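Local structure of alpha-L-rhamnosidase (Aspergillus terreus, 6GSZ) at residues L2-V7 / W27-N32. The protein probably hydrolyses terminal non-reducing alpha-L-rhamnose residues from alpha-L-rhamnosides, as a calcium-binding, glycosylated fungal glycosidase. Numbering follows the deposited sequence.
Sequences LSISQV and WRFDGN. With CA (calcium ion), chain T.
Ser3 and Asp30 form one rung of the two-stranded antiparallel sheet that pairs strand 3-9 with strand 25-30 in the N-terminal immunoglobulin-like domain, and a beta bulge interrupts its register. At the regular end, Ser3 N donates to Asp30 O (2.9 Å) and Asp30 N to Ser3 O. Further along, Ser5 and Gln6 together face Arg28. Ser5 N reaches Arg28 O at 2.8 Å, whereas Arg28 N returns its bond to Gln6 O (3.0 Å), one residue later. The turned backbone of Ser5 (psi -23°) makes this shift.

Such a bulge accommodates the extra residue while Ile4 and Val7 stay on the same face of the sheet as Trp27 and Phe29. Ile4 CG2 meets Trp27 CB at 3.7 Å, and its CD1 lies obliquely near CD1 of the indole. The indole NE1 is hydrogen-bonded to Gln38. Leu2 crosses Phe29, its CD1 4.0 Å from Phe29 CD1, and Val82 of strand 78-86 packs against Ile4, Val7 and Trp27.

The other face, that of Ser3, Gln6, Arg28 and Asp30, is polar. Less certainly, in one of its two conformers, Arg28 forms a salt bridge to Glu427. Water bridges the strands beside Ser5, from its OG to Phe29 O. CG of Asp30 stands anti to its backbone N (chi1 -173°), and OD1 binds calcium at 2.3 Å, together with three waters. The chemistry is therefore divided: apolar side chains join the strand pair to the domain interior, while the opposite face carries charge, and the calcium probably stabilises the negative charge of Asp30.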
ATOM      1  N   LEU A   2       7.792   1.372 -31.654  1.00 27.68           N
ATOM      2  CA  LEU A   2       8.023   0.398 -30.581  1.00 22.22           C
ATOM      3  C   LEU A   2       9.372   0.572 -29.878  1.00 20.09           C
ATOM      4  O   LEU A   2      10.437   0.492 -30.491  1.00 23.25           O
ATOM      5  CB  LEU A   2       7.962  -1.015 -31.147  1.00 24.13           C
ATOM      6  CG  LEU A   2       8.097  -2.116 -30.099  1.00 25.27           C
ATOM      7  CD1 LEU A   2       6.935  -2.086 -29.124  1.00 27.12           C
ATOM      8  CD2 LEU A   2       8.203  -3.459 -30.778  1.00 32.19           C
ATOM      9  N   SER A   3       9.314   0.689 -28.546  1.00 17.37           N
ATOM     10  CA  SER A   3      10.515   0.758 -27.728  1.00 18.34           C
ATOM     11  C   SER A   3      10.275   0.104 -26.368  1.00 16.22           C
ATOM     12  O   SER A   3       9.118  -0.134 -25.963  1.00 16.84           O
ATOM     13  CB  SER A   3      10.997   2.180 -27.530  1.00 21.85           C
ATOM     14  OG  SER A   3      10.082   2.937 -26.757  1.00 25.59           O
ATOM     15  N   ILE A   4      11.372  -0.105 -25.652  1.00 16.95           N
ATOM     16  CA  ILE A   4      11.310  -0.545 -24.252  1.00 16.52           C
ATOM     17  C   ILE A   4      11.379   0.692 -23.347  1.00 17.30           C
ATOM     18  O   ILE A   4      12.330   1.465 -23.443  1.00 19.14           O
ATOM     19  CB  ILE A   4      12.422  -1.561 -23.921  1.00 16.59           C
ATOM     20  CG1 ILE A   4      12.139  -2.892 -24.631  1.00 18.51           C
ATOM     21  CG2 ILE A   4      12.554  -1.745 -22.415  1.00 16.76           C
ATOM     22  CD1 ILE A   4      13.271  -3.891 -24.575  1.00 21.03           C
ATOM     23  N   SER A   5      10.352   0.853 -22.504  1.00 16.89           N
ATOM     24  CA  SER A   5      10.213   2.025 -21.656  1.00 19.37           C
ATOM     25  C   SER A   5      10.804   1.825 -20.262  1.00 18.13           C
ATOM     26  O   SER A   5      11.067   2.820 -19.611  1.00 23.62           O
ATOM     27  CB  SER A   5       8.787   2.449 -21.526  1.00 22.80           C
ATOM     28  OG  SER A   5       7.984   1.391 -21.061  1.00 26.79           O
ATOM     29  N   GLN A   6      10.930   0.578 -19.794  1.00 17.70           N
ATOM     30  CA  GLN A   6      11.316   0.320 -18.401  1.00 16.41           C
ATOM     31  C   GLN A   6      11.918  -1.072 -18.396  1.00 14.91           C
ATOM     32  O   GLN A   6      11.363  -1.962 -19.030  1.00 18.14           O
ATOM     33  CB  GLN A   6      10.088   0.312 -17.455  1.00 19.38           C
ATOM     34  CG  GLN A   6      10.433  -0.025 -15.999  1.00 21.21           C
ATOM     35  CD  GLN A   6       9.285  -0.306 -15.048  1.00 25.74           C
ATOM     36  OE1 GLN A   6       9.023   0.474 -14.128  1.00 39.41           O
ATOM     37  NE2 GLN A   6       8.627  -1.449 -15.207  1.00 21.43           N
ATOM     38  N   VAL A   7      13.051  -1.224 -17.733  1.00 14.04           N
ATOM     39  CA  VAL A   7      13.659  -2.499 -17.427  1.00 13.53           C
ATOM     40  C   VAL A   7      13.752  -2.572 -15.909  1.00 14.66           C
ATOM     41  O   VAL A   7      14.327  -1.639 -15.286  1.00 16.28           O
ATOM     42  CB  VAL A   7      15.044  -2.676 -18.073  1.00 13.70           C
ATOM     43  CG1 VAL A   7      15.656  -3.982 -17.641  1.00 13.75           C
ATOM     44  CG2 VAL A   7      14.931  -2.641 -19.591  1.00 15.41           C
ATOM     45  N   TRP A  27      10.534  -6.136 -18.931  1.00 12.38           N
ATOM     46  CA  TRP A  27      10.573  -4.893 -19.662  1.00 13.79           C
ATOM     47  C   TRP A  27       9.173  -4.534 -20.111  1.00 14.43           C
ATOM     48  O   TRP A  27       8.457  -5.379 -20.652  1.00 17.81           O
ATOM     49  CB  TRP A  27      11.561  -4.963 -20.836  1.00 13.45           C
ATOM     50  CG  TRP A  27      11.469  -6.211 -21.670  1.00 12.84           C
ATOM     51  CD1 TRP A  27      10.848  -6.389 -22.880  1.00 13.90           C
ATOM     52  CD2 TRP A  27      12.172  -7.425 -21.402  1.00 12.38           C
ATOM     53  NE1 TRP A  27      11.084  -7.657 -23.316  1.00 14.66           N
ATOM     54  CE2 TRP A  27      11.894  -8.318 -22.460  1.00 12.35           C
ATOM     55  CE3 TRP A  27      13.016  -7.841 -20.355  1.00 13.61           C
ATOM     56  CZ2 TRP A  27      12.420  -9.594 -22.486  1.00 13.82           C
ATOM     57  CZ3 TRP A  27      13.543  -9.108 -20.381  1.00 13.14           C
ATOM     58  CH2 TRP A  27      13.243  -9.983 -21.446  1.00 13.07           C
ATOM     59  N   ARG A  28       8.840  -3.268 -20.004  1.00 13.68           N
ATOM     60  CA  ARG A  28       7.595  -2.736 -20.505  0.50 15.45           C
ATOM     61  C   ARG A  28       7.831  -2.065 -21.867  1.00 15.49           C
ATOM     62  O   ARG A  28       8.880  -1.499 -22.109  1.00 17.06           O
ATOM     63  CB  ARG A  28       7.110  -1.795 -19.408  0.50 17.13           C
ATOM     64  CG  ARG A  28       5.673  -1.344 -19.537  0.50 18.90           C
ATOM     65  CD  ARG A  28       5.359  -0.607 -18.251  0.50 23.34           C
ATOM     66  NE  ARG A  28       4.782  -1.492 -17.245  0.50 24.56           N
ATOM     67  CZ  ARG A  28       4.689  -1.229 -15.956  0.50 26.92           C
ATOM     68  NH1 ARG A  28       3.741  -1.830 -15.255  0.50 20.82           N
ATOM     69  NH2 ARG A  28       5.538  -0.394 -15.379  0.50 30.29           N
ATOM     70  N   PHE A  29       6.824  -2.129 -22.738  1.00 14.57           N
ATOM     71  CA  PHE A  29       6.886  -1.581 -24.066  1.00 14.76           C
ATOM     72  C   PHE A  29       6.121  -0.267 -24.158  1.00 17.65           C
ATOM     73  O   PHE A  29       5.131  -0.031 -23.421  1.00 20.89           O
ATOM     74  CB  PHE A  29       6.261  -2.568 -25.046  1.00 14.97           C
ATOM     75  CG  PHE A  29       6.949  -3.903 -25.135  1.00 13.74           C
ATOM     76  CD1 PHE A  29       8.136  -4.059 -25.844  1.00 14.42           C
ATOM     77  CD2 PHE A  29       6.423  -5.003 -24.479  1.00 13.35           C
ATOM     78  CE1 PHE A  29       8.733  -5.302 -25.960  1.00 14.19           C
ATOM     79  CE2 PHE A  29       7.062  -6.227 -24.544  1.00 14.25           C
ATOM     80  CZ  PHE A  29       8.195  -6.385 -25.308  1.00 14.84           C
ATOM     81  N   ASP A  30       6.553   0.563 -25.109  1.00 18.78           N
ATOM     82  CA  ASP A  30       5.828   1.781 -25.509  1.00 19.84           C
ATOM     83  C   ASP A  30       5.728   1.748 -27.040  1.00 21.42           C
ATOM     84  O   ASP A  30       6.639   1.370 -27.712  1.00 24.59           O
ATOM     85  CB  ASP A  30       6.525   3.032 -24.964  1.00 22.65           C
ATOM     86  CG  ASP A  30       5.813   4.358 -25.138  1.00 34.89           C
ATOM     87  OD1 ASP A  30       4.636   4.402 -25.601  1.00 45.48           O
ATOM     88  OD2 ASP A  30       6.447   5.353 -24.789  1.00 52.88           O
ATOM     89  N   GLY A  31       4.612   2.200 -27.581  1.00 25.51           N
ATOM     90  CA  GLY A  31       4.476   2.252 -29.014  1.00 25.12           C
ATOM     91  C   GLY A  31       3.096   1.821 -29.455  1.00 22.87           C
ATOM     92  O   GLY A  31       2.411   1.171 -28.759  1.00 25.57           O
ATOM     93  N   ASN A  32       2.726   2.197 -30.671  1.00 26.02           N
ATOM     94  CA  ASN A  32       1.370   1.990 -31.172  1.00 25.29           C
ATOM     95  C   ASN A  32       1.336   0.874 -32.234  1.00 24.03           C
ATOM     96  O   ASN A  32       0.328   0.710 -32.918  1.00 28.42           O
ATOM     97  CB  ASN A  32       0.766   3.307 -31.693  1.00 29.62           C
ATOM     98  CG  ASN A  32       1.498   3.839 -32.906  1.00 35.57           C
ATOM     99  OD1 ASN A  32       2.568   3.340 -33.230  1.00 39.18           O
ATOM    100  ND2 ASN A  32       0.953   4.855 -33.575  1.00 50.86           N
TER
HETATM  101 CA    CA T 938       2.472   5.263 -25.433  0.50 45.80          CA
HETATM  102  O   HOH W   1       8.190   4.221 -28.552  1.00 39.66           O
HETATM  103  O   HOH W   2       5.265   1.582 -21.016  1.00 39.43           O
HETATM  104  O   HOH W   3       2.016   4.020 -27.273  1.00 44.85           O
HETATM  105  O   HOH W   4       2.428   4.082 -23.881  1.00 61.63           O
HETATM  106  O   HOH W   5       0.070   5.057 -24.494  1.00 37.01           O